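Acetylserotonin O-methyltransferase (Homo sapiens, PDB 4A6D) acts as a homodimeric, cation-independent O-methyltransferase that moves the methyl group of S-adenosylmethionine onto N-acetylserotonin, giving melatonin. Local coordinates at residues Leu120-Ala123 against Asn129-Leu132; Thr144-Ser149 against Leu154-Ala159; Val253-Ala258 against Leu301-Gln306; Ser284-Asp289 against Leu294-Tyr299. One frame throughout, in Å; residues are numbered along the deposited sequence.

Contact 1 of 4, residues Leu120-Ala123 against Asn129-Leu132; sequences LADA and NQYL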
# COMPACT_ATOMS: atom_id res chain seq x y z
N LEU A 120 -1.25 10.79 5.38
CA LEU A 120 -1.42 10.15 6.69
C LEU A 120 -0.71 10.88 7.82
O LEU A 120 -1.32 11.10 8.88
CB LEU A 120 -1.02 8.65 6.70
CG LEU A 120 -1.16 7.93 8.05
CD1 LEU A 120 -2.61 7.93 8.55
CD2 LEU A 120 -0.66 6.54 8.00
N ALA A 121 0.56 11.25 7.61
CA ALA A 121 1.40 11.94 8.59
C ALA A 121 0.76 13.24 9.07
O ALA A 121 0.79 13.51 10.27
CB ALA A 121 2.79 12.18 8.04
N ASP A 122 0.09 13.99 8.16
CA ASP A 122 -0.58 15.23 8.53
C ASP A 122 -1.91 14.99 9.21
O ASP A 122 -2.26 15.76 10.10
CB ASP A 122 -0.73 16.18 7.34
CG ASP A 122 0.57 16.68 6.76
OD1 ASP A 122 1.61 16.65 7.48
OD2 ASP A 122 0.57 17.08 5.58
N ALA A 123 -2.65 13.93 8.80
CA ALA A 123 -3.93 13.56 9.43
C ALA A 123 -3.65 13.13 10.88
O ALA A 123 -4.39 13.49 11.77
CB ALA A 123 -4.61 12.44 8.66
N ASN A 129 -9.30 15.05 8.97
CA ASN A 129 -9.34 14.56 7.60
C ASN A 129 -8.66 15.50 6.57
O ASN A 129 -8.46 16.68 6.86
CB ASN A 129 -10.74 14.16 7.18
CG ASN A 129 -11.69 15.28 6.83
OD1 ASN A 129 -11.50 16.01 5.85
ND2 ASN A 129 -12.82 15.33 7.52
N GLN A 130 -8.30 14.96 5.39
CA GLN A 130 -7.54 15.68 4.38
C GLN A 130 -8.19 15.83 2.99
O GLN A 130 -7.46 15.87 2.00
CB GLN A 130 -6.13 15.06 4.24
CG GLN A 130 -5.45 14.65 5.54
CD GLN A 130 -4.99 15.82 6.35
OE1 GLN A 130 -5.70 16.32 7.23
NE2 GLN A 130 -3.78 16.26 6.12
N TYR A 131 -9.52 15.95 2.90
CA TYR A 131 -10.16 16.13 1.59
C TYR A 131 -9.72 17.42 0.89
O TYR A 131 -9.52 17.43 -0.33
CB TYR A 131 -11.69 16.07 1.69
CG TYR A 131 -12.24 14.66 1.64
CD1 TYR A 131 -12.40 13.99 0.42
CD2 TYR A 131 -12.63 14.00 2.80
CE1 TYR A 131 -12.88 12.68 0.37
CE2 TYR A 131 -13.15 12.71 2.76
CZ TYR A 131 -13.26 12.05 1.54
OH TYR A 131 -13.79 10.78 1.52
N LEU A 132 -9.54 18.51 1.67
CA LEU A 132 -9.09 19.78 1.11
C LEU A 132 -7.62 19.70 0.64
O LEU A 132 -7.29 20.24 -0.42
CB LEU A 132 -9.29 20.95 2.11
CG LEU A 132 -9.10 22.36 1.50
CD1 LEU A 132 -10.43 22.99 1.13
CD2 LEU A 132 -8.31 23.26 2.43
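The backbone doubles back between Ala123 and Gln130, two residues that meet side by side. Residues 120-123 are the start of helix 120-126, and after a short connection the chain returns at Asn129 with its CA 5.8 Å from the CA of Ala123. Gln130 then takes the N-cap position in front of helix 131-135. Its side chain makes nearly all of the contact from that side. CG stands beside the backbone N, anti to the carbonyl carbon (chi1 -40°), and a bend at chi2 (-72°) carries the chain over to the first helix. There Gln130 CG rests 3.9 Å from the methyl CB of Ala123, and the amide carbon CD lies 4.0 Å from Ala123 CA. The amide end runs on toward the next side chain back, where Asp122 CB is 4.4 Å from CD. Asp122 turns its carboxylate to Arg125 in a long, weak ion pair. Ala123 also packs on Val305, to whose backbone Gln130 is hydrogen-bonded. The arrangement is a tight connection between two short consecutive helices within the methyltransferase domain, laid against helix 294-305, which carries the substrate-binding Asn302, with Gln306 following in the chain.

Contact 2 of 4, residues Thr144-Ser149 against Leu154-Ala159; sequences TAIYRS and LQFMQA. With SAM (S-adenosylmethionine), chain D.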
# COMPACT_ATOMS: atom_id res chain seq x y z
N THR A 144 -20.70 16.18 1.05
CA THR A 144 -20.54 16.97 -0.19
C THR A 144 -19.11 16.78 -0.73
O THR A 144 -18.89 16.84 -1.95
CB THR A 144 -21.00 18.46 -0.08
OG1 THR A 144 -20.12 19.20 0.77
CG2 THR A 144 -22.46 18.62 0.33
N ALA A 145 -18.15 16.50 0.19
CA ALA A 145 -16.75 16.21 -0.14
C ALA A 145 -16.64 14.77 -0.69
O ALA A 145 -15.92 14.54 -1.67
CB ALA A 145 -15.87 16.38 1.08
N ILE A 146 -17.38 13.81 -0.05
CA ILE A 146 -17.46 12.38 -0.44
C ILE A 146 -18.19 12.23 -1.81
O ILE A 146 -17.74 11.44 -2.65
CB ILE A 146 -18.08 11.52 0.71
CG1 ILE A 146 -17.13 11.48 1.94
CG2 ILE A 146 -18.45 10.10 0.24
CD1 ILE A 146 -17.72 10.92 3.22
N TYR A 147 -19.31 12.98 -2.04
CA TYR A 147 -20.06 12.96 -3.31
C TYR A 147 -19.76 14.25 -4.11
O TYR A 147 -20.66 15.01 -4.47
CB TYR A 147 -21.58 12.80 -3.09
CG TYR A 147 -22.02 11.73 -2.11
CD1 TYR A 147 -21.49 10.44 -2.16
CD2 TYR A 147 -23.04 11.97 -1.19
CE1 TYR A 147 -21.92 9.44 -1.29
CE2 TYR A 147 -23.48 10.98 -0.31
CZ TYR A 147 -22.92 9.72 -0.37
OH TYR A 147 -23.35 8.73 0.49
N ARG A 148 -18.46 14.47 -4.39
CA ARG A 148 -17.96 15.64 -5.12
C ARG A 148 -18.43 15.74 -6.60
O ARG A 148 -18.27 16.80 -7.21
CB ARG A 148 -16.43 15.84 -4.94
CG ARG A 148 -15.57 14.58 -5.02
CD ARG A 148 -14.10 14.89 -4.76
NE ARG A 148 -13.24 13.75 -5.06
CZ ARG A 148 -12.67 13.52 -6.24
NH1 ARG A 148 -12.87 14.36 -7.25
NH2 ARG A 148 -11.91 12.45 -6.42
N SER A 149 -19.04 14.65 -7.14
CA SER A 149 -19.64 14.53 -8.49
C SER A 149 -20.66 13.36 -8.57
O SER A 149 -20.64 12.47 -7.71
CB SER A 149 -18.57 14.42 -9.58
OG SER A 149 -18.33 13.09 -10.01
N LEU A 154 -22.22 7.59 -7.59
CA LEU A 154 -22.57 6.25 -8.10
C LEU A 154 -21.48 5.25 -7.70
O LEU A 154 -21.82 4.19 -7.16
CB LEU A 154 -22.79 6.24 -9.63
CG LEU A 154 -23.13 4.88 -10.28
CD1 LEU A 154 -24.36 4.22 -9.65
CD2 LEU A 154 -23.32 5.02 -11.77
N GLN A 155 -20.19 5.61 -7.88
CA GLN A 155 -19.06 4.76 -7.50
C GLN A 155 -19.04 4.47 -5.99
O GLN A 155 -18.91 3.30 -5.62
CB GLN A 155 -17.71 5.30 -8.05
CG GLN A 155 -16.43 4.68 -7.44
CD GLN A 155 -16.01 3.33 -8.01
OE1 GLN A 155 -14.96 3.21 -8.66
NE2 GLN A 155 -16.74 2.26 -7.69
N PHE A 156 -19.21 5.50 -5.14
CA PHE A 156 -19.25 5.32 -3.68
C PHE A 156 -20.36 4.31 -3.31
O PHE A 156 -20.11 3.35 -2.57
CB PHE A 156 -19.48 6.67 -2.96
CG PHE A 156 -19.46 6.59 -1.45
CD1 PHE A 156 -18.27 6.60 -0.74
CD2 PHE A 156 -20.66 6.46 -0.73
CE1 PHE A 156 -18.25 6.50 0.66
CE2 PHE A 156 -20.65 6.36 0.68
CZ PHE A 156 -19.45 6.39 1.36
N MET A 157 -21.57 4.53 -3.86
CA MET A 157 -22.77 3.72 -3.64
C MET A 157 -22.61 2.28 -4.10
O MET A 157 -23.08 1.37 -3.41
CB MET A 157 -23.95 4.37 -4.34
CG MET A 157 -24.51 5.55 -3.59
SD MET A 157 -25.86 6.35 -4.48
CE MET A 157 -27.10 5.02 -4.47
N GLN A 158 -21.94 2.08 -5.27
CA GLN A 158 -21.69 0.75 -5.82
C GLN A 158 -20.67 0.05 -4.94
O GLN A 158 -20.78 -1.16 -4.72
CB GLN A 158 -21.13 0.85 -7.24
CG GLN A 158 -22.09 1.29 -8.35
CD GLN A 158 -21.31 1.61 -9.62
OE1 GLN A 158 -20.32 2.36 -9.61
NE2 GLN A 158 -21.70 1.02 -10.74
N ALA A 159 -19.68 0.81 -4.44
CA ALA A 159 -18.58 0.30 -3.61
C ALA A 159 -19.08 -0.23 -2.30
O ALA A 159 -18.80 -1.38 -1.95
CB ALA A 159 -17.52 1.39 -3.39
N SAM D . -25.54 1.96 5.35
CA SAM D . -24.78 1.84 4.08
C SAM D . -23.73 0.71 4.00
O SAM D . -23.22 0.33 5.03
OXT SAM D . -23.38 0.15 2.91
CB SAM D . -24.20 3.20 3.79
CG SAM D . -23.08 3.62 4.75
SD SAM D . -22.42 5.22 4.18
CE SAM D . -20.91 5.27 5.06
C5' SAM D . -23.27 6.44 5.24
C4' SAM D . -24.62 6.70 4.55
O4' SAM D . -25.22 7.73 5.32
C3' SAM D . -24.46 7.25 3.08
O3' SAM D . -25.28 6.52 2.16
C2' SAM D . -24.84 8.76 3.24
O2' SAM D . -25.42 9.42 2.12
C1' SAM D . -25.84 8.68 4.41
N9 SAM D . -26.01 9.97 5.11
C8 SAM D . -25.00 10.83 5.52
N7 SAM D . -25.51 11.87 6.11
C5 SAM D . -26.90 11.79 6.06
C6 SAM D . -27.97 12.59 6.49
N6 SAM D . -27.71 13.73 7.17
N1 SAM D . -29.27 12.14 6.30
C2 SAM D . -29.53 11.02 5.62
N3 SAM D . -28.52 10.25 5.19
C4 SAM D . -27.23 10.54 5.43
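Tyr147 is shared along its ring edge between a phenylalanine and the cofactor: CE1 presses against Phe156 while the hydroxyl reaches the ribose of S-adenosylmethionine. This is one wall of the cofactor pocket of the Rossmann-like class I methyltransferase fold, built where helix 142-146 ends and helix 150-161 turns back past it. The tyrosine is the first residue to leave helical geometry. Its ring and that of Phe156 form an offset edge-to-face pair, with centroids 5.3 Å apart and planes at 74°. The approach is close, since Tyr147 CE1 lies 3.3 Å from Phe156 CD2. Ile146 adds a CH-pi contact from the same side of the phenylalanine ring: its CG2 methyl is over the face, 3.8 Å from the centroid. Phe156 is directed at both neighbours by a chi1 of -177°, which sets CG opposite the backbone N and sends the ring out from its helix. Tyr108 meets it as a further edge-to-face partner, Tyr131 packs on Ile146, and all three side chains of the contact are buried. Phe156 brings a ring edge near the sulfonium, where CZ is 4.1 Å from the transferable methyl carbon CE of S-adenosylmethionine. The one polar grip in the contact is the hydrogen bond that Tyr147 OH donates to the ribose O2', 2.7 Å long.

Contact 3 of 4, residues Val253-Ala258 against Leu301-Gln306; sequences VLHDWA and LNMLVQ. With SAM (S-adenosylmethionine), chain D.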
# COMPACT_ATOMS: atom_id res chain seq x y z
N VAL A 253 -22.79 4.17 9.88
CA VAL A 253 -23.20 5.56 9.95
C VAL A 253 -22.42 6.16 11.11
O VAL A 253 -21.71 7.12 10.90
CB VAL A 253 -24.75 5.71 10.09
CG1 VAL A 253 -25.12 7.14 10.46
CG2 VAL A 253 -25.46 5.27 8.82
N LEU A 254 -22.52 5.58 12.31
CA LEU A 254 -21.87 6.10 13.52
C LEU A 254 -20.35 6.31 13.41
O LEU A 254 -19.81 7.30 13.90
CB LEU A 254 -22.26 5.22 14.76
CG LEU A 254 -23.73 5.26 15.20
CD1 LEU A 254 -23.94 4.44 16.48
CD2 LEU A 254 -24.24 6.70 15.42
N HIS A 255 -19.67 5.42 12.71
CA HIS A 255 -18.22 5.54 12.55
C HIS A 255 -17.77 6.79 11.75
O HIS A 255 -16.60 7.17 11.85
CB HIS A 255 -17.59 4.23 12.04
CG HIS A 255 -17.78 3.98 10.57
ND1 HIS A 255 -16.94 3.11 9.88
CD2 HIS A 255 -18.67 4.50 9.70
CE1 HIS A 255 -17.35 3.16 8.62
NE2 HIS A 255 -18.40 3.95 8.47
N ASP A 256 -18.70 7.45 11.00
CA ASP A 256 -18.36 8.64 10.19
C ASP A 256 -18.26 9.91 11.02
O ASP A 256 -17.76 10.93 10.53
CB ASP A 256 -19.42 8.90 9.10
CG ASP A 256 -19.64 7.82 8.05
OD1 ASP A 256 -18.63 7.19 7.63
OD2 ASP A 256 -20.79 7.69 7.56
N TRP A 257 -18.81 9.87 12.24
CA TRP A 257 -18.95 11.05 13.07
C TRP A 257 -18.36 10.93 14.45
O TRP A 257 -18.23 9.84 14.99
CB TRP A 257 -20.45 11.39 13.23
CG TRP A 257 -21.29 11.29 11.97
CD1 TRP A 257 -22.23 10.35 11.69
CD2 TRP A 257 -21.27 12.20 10.86
NE1 TRP A 257 -22.83 10.64 10.48
CE2 TRP A 257 -22.23 11.75 9.93
CE3 TRP A 257 -20.56 13.39 10.58
CZ2 TRP A 257 -22.50 12.43 8.73
CZ3 TRP A 257 -20.84 14.08 9.40
CH2 TRP A 257 -21.80 13.60 8.49
N ALA A 258 -18.08 12.08 15.05
CA ALA A 258 -17.60 12.23 16.41
C ALA A 258 -18.76 11.98 17.42
O ALA A 258 -19.94 11.96 17.03
CB ALA A 258 -17.02 13.63 16.60
N LEU A 301 -8.16 4.38 11.65
CA LEU A 301 -7.19 5.33 11.12
C LEU A 301 -7.69 5.88 9.78
O LEU A 301 -7.57 7.08 9.55
CB LEU A 301 -5.80 4.71 11.04
CG LEU A 301 -4.63 5.66 10.71
CD1 LEU A 301 -4.60 6.89 11.63
CD2 LEU A 301 -3.34 4.92 10.75
N ASN A 302 -8.34 5.03 8.96
CA ASN A 302 -8.98 5.47 7.72
C ASN A 302 -10.13 6.49 8.00
O ASN A 302 -10.42 7.32 7.15
CB ASN A 302 -9.53 4.28 6.93
CG ASN A 302 -10.14 4.73 5.62
OD1 ASN A 302 -9.49 5.39 4.79
ND2 ASN A 302 -11.43 4.55 5.46
N MET A 303 -10.79 6.41 9.18
CA MET A 303 -11.85 7.35 9.55
C MET A 303 -11.22 8.69 9.94
O MET A 303 -11.82 9.73 9.69
CB MET A 303 -12.75 6.80 10.69
CG MET A 303 -13.60 5.59 10.30
SD MET A 303 -14.89 5.88 9.04
CE MET A 303 -14.05 5.30 7.59
N LEU A 304 -10.04 8.67 10.56
CA LEU A 304 -9.31 9.87 10.93
C LEU A 304 -8.88 10.61 9.65
O LEU A 304 -9.10 11.81 9.53
CB LEU A 304 -8.09 9.56 11.83
CG LEU A 304 -7.13 10.74 12.10
CD1 LEU A 304 -7.81 11.82 12.95
CD2 LEU A 304 -5.87 10.28 12.76
N VAL A 305 -8.32 9.86 8.69
CA VAL A 305 -7.84 10.35 7.39
C VAL A 305 -8.99 10.86 6.51
O VAL A 305 -8.81 11.86 5.82
CB VAL A 305 -6.99 9.24 6.70
CG1 VAL A 305 -6.71 9.55 5.24
CG2 VAL A 305 -5.68 9.00 7.44
N GLN A 306 -10.15 10.20 6.54
CA GLN A 306 -11.27 10.54 5.67
C GLN A 306 -12.52 11.21 6.29
O GLN A 306 -12.87 12.30 5.85
CB GLN A 306 -11.65 9.32 4.80
CG GLN A 306 -10.74 9.15 3.59
CD GLN A 306 -11.21 8.05 2.69
OE1 GLN A 306 -12.10 8.21 1.84
NE2 GLN A 306 -10.60 6.90 2.84
N SAM D . -25.54 1.96 5.35
CA SAM D . -24.78 1.84 4.08
C SAM D . -23.73 0.71 4.00
O SAM D . -23.22 0.33 5.03
OXT SAM D . -23.38 0.15 2.91
CB SAM D . -24.20 3.20 3.79
CG SAM D . -23.08 3.62 4.75
SD SAM D . -22.42 5.22 4.18
CE SAM D . -20.91 5.27 5.06
C5' SAM D . -23.27 6.44 5.24
C4' SAM D . -24.62 6.70 4.55
O4' SAM D . -25.22 7.73 5.32
C3' SAM D . -24.46 7.25 3.08
O3' SAM D . -25.28 6.52 2.16
C2' SAM D . -24.84 8.76 3.24
O2' SAM D . -25.42 9.42 2.12
C1' SAM D . -25.84 8.68 4.41
N9 SAM D . -26.01 9.97 5.11
C8 SAM D . -25.00 10.83 5.52
N7 SAM D . -25.51 11.87 6.11
C5 SAM D . -26.90 11.79 6.06
C6 SAM D . -27.97 12.59 6.49
N6 SAM D . -27.71 13.73 7.17
N1 SAM D . -29.27 12.14 6.30
C2 SAM D . -29.53 11.02 5.62
N3 SAM D . -28.52 10.25 5.19
C4 SAM D . -27.23 10.54 5.43
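His255 and Met303 are brought together by their torsions: a chi1 of 78° wedges the imidazole between its own backbone N and carbonyl carbon, while the methionine chain bends at chi2 and again at chi3 (98°) to lay its sulfur on that ring. This is the catalytic cleft of the class I methyltransferase fold, where the loop after strand 247-251 faces helix 294-305. SD sits over one imidazole face, 3.7 Å from the centroid and only 15° off the ring normal, a sulfur-aromatic contact. The same SD is 3.5 Å from the backbone O of His255, so the thioether spans ring and main chain together. Glu311 fixes the ring's rotation through a hydrogen bond to ND1, and the edge that includes NE2 looks into the cleft, consistent with the inferred role of His255 as proton donor/acceptor. With an alanine here, Met303 SD would probably lose the ring face it lies on and Glu311 its mate. Four residues apart in the chain, Gln306 and Asn302, both substrate-binding, are joined by a bent hydrogen bond from Gln306 NE2 to Asn302 OD1 (2.7 Å), the donor tilted out of the carbonyl plane. Asp256, also substrate-binding, turns its carboxylate back toward the cofactor, placing OD2 3.5 Å from the methyl carbon CE of S-adenosylmethionine.

Contact 4 of 4, residues Ser284-Asp289 against Leu294-Tyr299; sequences SLLDED and LLTQLY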
# COMPACT_ATOMS: atom_id res chain seq x y z
N SER A 284 -17.73 -2.44 12.70
CA SER A 284 -16.59 -3.32 12.98
C SER A 284 -16.13 -2.94 14.38
O SER A 284 -15.62 -1.84 14.61
CB SER A 284 -15.46 -3.10 11.96
OG SER A 284 -14.62 -4.24 12.00
N LEU A 285 -16.33 -3.84 15.30
CA LEU A 285 -16.03 -3.59 16.70
C LEU A 285 -14.56 -3.67 17.03
O LEU A 285 -13.88 -4.62 16.62
CB LEU A 285 -16.85 -4.53 17.62
CG LEU A 285 -18.37 -4.34 17.63
CD1 LEU A 285 -19.06 -5.43 18.45
CD2 LEU A 285 -18.75 -2.97 18.17
N LEU A 286 -14.06 -2.67 17.76
CA LEU A 286 -12.68 -2.65 18.21
C LEU A 286 -12.56 -3.48 19.47
O LEU A 286 -13.47 -3.43 20.30
CB LEU A 286 -12.24 -1.21 18.53
CG LEU A 286 -11.41 -0.47 17.51
CD1 LEU A 286 -11.00 0.84 18.07
CD2 LEU A 286 -10.14 -1.24 17.10
N ASP A 287 -11.44 -4.22 19.67
CA ASP A 287 -11.28 -4.98 20.93
C ASP A 287 -11.29 -3.92 22.05
O ASP A 287 -10.87 -2.79 21.81
CB ASP A 287 -9.90 -5.72 20.97
CG ASP A 287 -9.66 -6.89 20.00
OD1 ASP A 287 -10.64 -7.40 19.42
OD2 ASP A 287 -8.46 -7.30 19.82
N GLU A 288 -11.71 -4.27 23.26
CA GLU A 288 -11.72 -3.34 24.39
C GLU A 288 -10.42 -2.57 24.68
O GLU A 288 -10.49 -1.43 25.15
CB GLU A 288 -12.27 -4.00 25.64
CG GLU A 288 -13.79 -4.16 25.64
CD GLU A 288 -14.62 -2.90 25.62
OE1 GLU A 288 -14.10 -1.82 25.96
OE2 GLU A 288 -15.82 -3.01 25.28
N ASP A 289 -9.24 -3.18 24.43
CA ASP A 289 -7.94 -2.53 24.62
C ASP A 289 -7.56 -1.59 23.45
O ASP A 289 -6.51 -0.95 23.50
CB ASP A 289 -6.81 -3.54 24.95
CG ASP A 289 -6.49 -4.66 23.95
OD1 ASP A 289 -6.84 -4.53 22.76
OD2 ASP A 289 -5.81 -5.63 24.36
N LEU A 294 -6.44 -5.90 13.74
CA LEU A 294 -5.63 -5.03 12.92
C LEU A 294 -6.44 -4.30 11.83
O LEU A 294 -6.30 -3.08 11.68
CB LEU A 294 -4.44 -5.81 12.34
CG LEU A 294 -3.54 -5.12 11.29
CD1 LEU A 294 -3.03 -3.76 11.76
CD2 LEU A 294 -2.39 -6.03 10.94
N LEU A 295 -7.28 -5.05 11.10
CA LEU A 295 -8.09 -4.48 10.03
C LEU A 295 -9.00 -3.35 10.58
O LEU A 295 -9.14 -2.34 9.93
CB LEU A 295 -8.89 -5.61 9.33
CG LEU A 295 -9.75 -5.20 8.11
CD1 LEU A 295 -9.89 -6.33 7.13
CD2 LEU A 295 -11.14 -4.81 8.56
N THR A 296 -9.58 -3.53 11.79
CA THR A 296 -10.44 -2.54 12.47
C THR A 296 -9.65 -1.31 12.87
O THR A 296 -10.14 -0.19 12.71
CB THR A 296 -11.19 -3.17 13.64
OG1 THR A 296 -11.90 -4.31 13.16
CG2 THR A 296 -12.17 -2.22 14.28
N GLN A 297 -8.43 -1.51 13.41
CA GLN A 297 -7.52 -0.42 13.76
C GLN A 297 -7.18 0.39 12.49
O GLN A 297 -7.18 1.63 12.54
CB GLN A 297 -6.22 -0.97 14.36
CG GLN A 297 -6.34 -1.55 15.76
CD GLN A 297 -5.02 -2.20 16.09
OE1 GLN A 297 -4.69 -3.29 15.62
NE2 GLN A 297 -4.17 -1.51 16.81
N LEU A 298 -6.94 -0.30 11.34
CA LEU A 298 -6.63 0.39 10.09
C LEU A 298 -7.83 1.21 9.65
O LEU A 298 -7.67 2.38 9.29
CB LEU A 298 -6.14 -0.58 8.97
CG LEU A 298 -4.78 -1.29 9.17
CD1 LEU A 298 -4.61 -2.38 8.17
CD2 LEU A 298 -3.60 -0.33 9.04
N TYR A 299 -9.02 0.63 9.76
CA TYR A 299 -10.31 1.26 9.51
C TYR A 299 -10.55 2.47 10.41
O TYR A 299 -11.12 3.45 9.94
CB TYR A 299 -11.46 0.26 9.70
CG TYR A 299 -11.72 -0.67 8.52
CD1 TYR A 299 -10.71 -0.97 7.60
CD2 TYR A 299 -12.96 -1.28 8.35
CE1 TYR A 299 -10.94 -1.82 6.52
CE2 TYR A 299 -13.20 -2.15 7.29
CZ TYR A 299 -12.18 -2.43 6.39
OH TYR A 299 -12.41 -3.30 5.35
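Thr296 meets Ser284 with its hydroxyl and Leu286 with its methyl, and these three residues make most of the contact. The threonine points from helix 294-305 toward residues 284-286, and its two branches divide the work. A chi1 of -55° puts OG1 beside the backbone N and sends CG2 the other way, anti to it. OG1 comes within 3.0 Å of Ser284 OG; a hydrogen bond there is plausible but not settled, because the threonine proton has another acceptor within reach. The serine hydroxyl has a firmer partner in the backbone O of Ile337, to which it is hydrogen-bonded. CG2 packs 3.5 Å from the backbone, at Ser284 O, and against Leu286, whose CD2 is 3.6 Å from it. In the Rossmann-like sheet this is the connection from strand 278-283 to the helix that follows, and residues 284-286 pass along the first turn of that helix before the chain loops round into it. The side chains of Leu286 and Thr296 lie alongside one another, running antiparallel. The same leucine methyl, CD2, also lies 4.0 Å from Gln297 CG, there with the side chains at about a right angle. A glycine in place of Thr296 would probably leave Leu286 CD2 facing a gap and deprive Ser284 OG of its nearest polar neighbour on the helix. Gln297 stretches on past CG to the dimer interface, where its OE1 is hydrogen-bonded to Ser69 OG of the second subunit.

Along the chain, contact 1 comes first, closing the short turn between helices 120-126 and 131-135. Contact 2 follows in series, pairing the end of helix 142-146 with helix 150-161, and the two touch where Tyr131 packs on Ala145 and Ile146. Contact 3 closes a much longer excursion, from the loop after strand 247-251 to the end of helix 294-305, and contact 4 lies wholly within that span, joining strand exit to helix start. None cross. Contacts 3 and 4 share helix 294-305, and contact 1 is tied to residues 301-306 by probable hydrogen bonds from Tyr131 to Gln306 and Gln130 to Val305. Contacts 2 and 3 both touch S-adenosylmethionine, while contacts 1, 3 and 4 reach the second subunit.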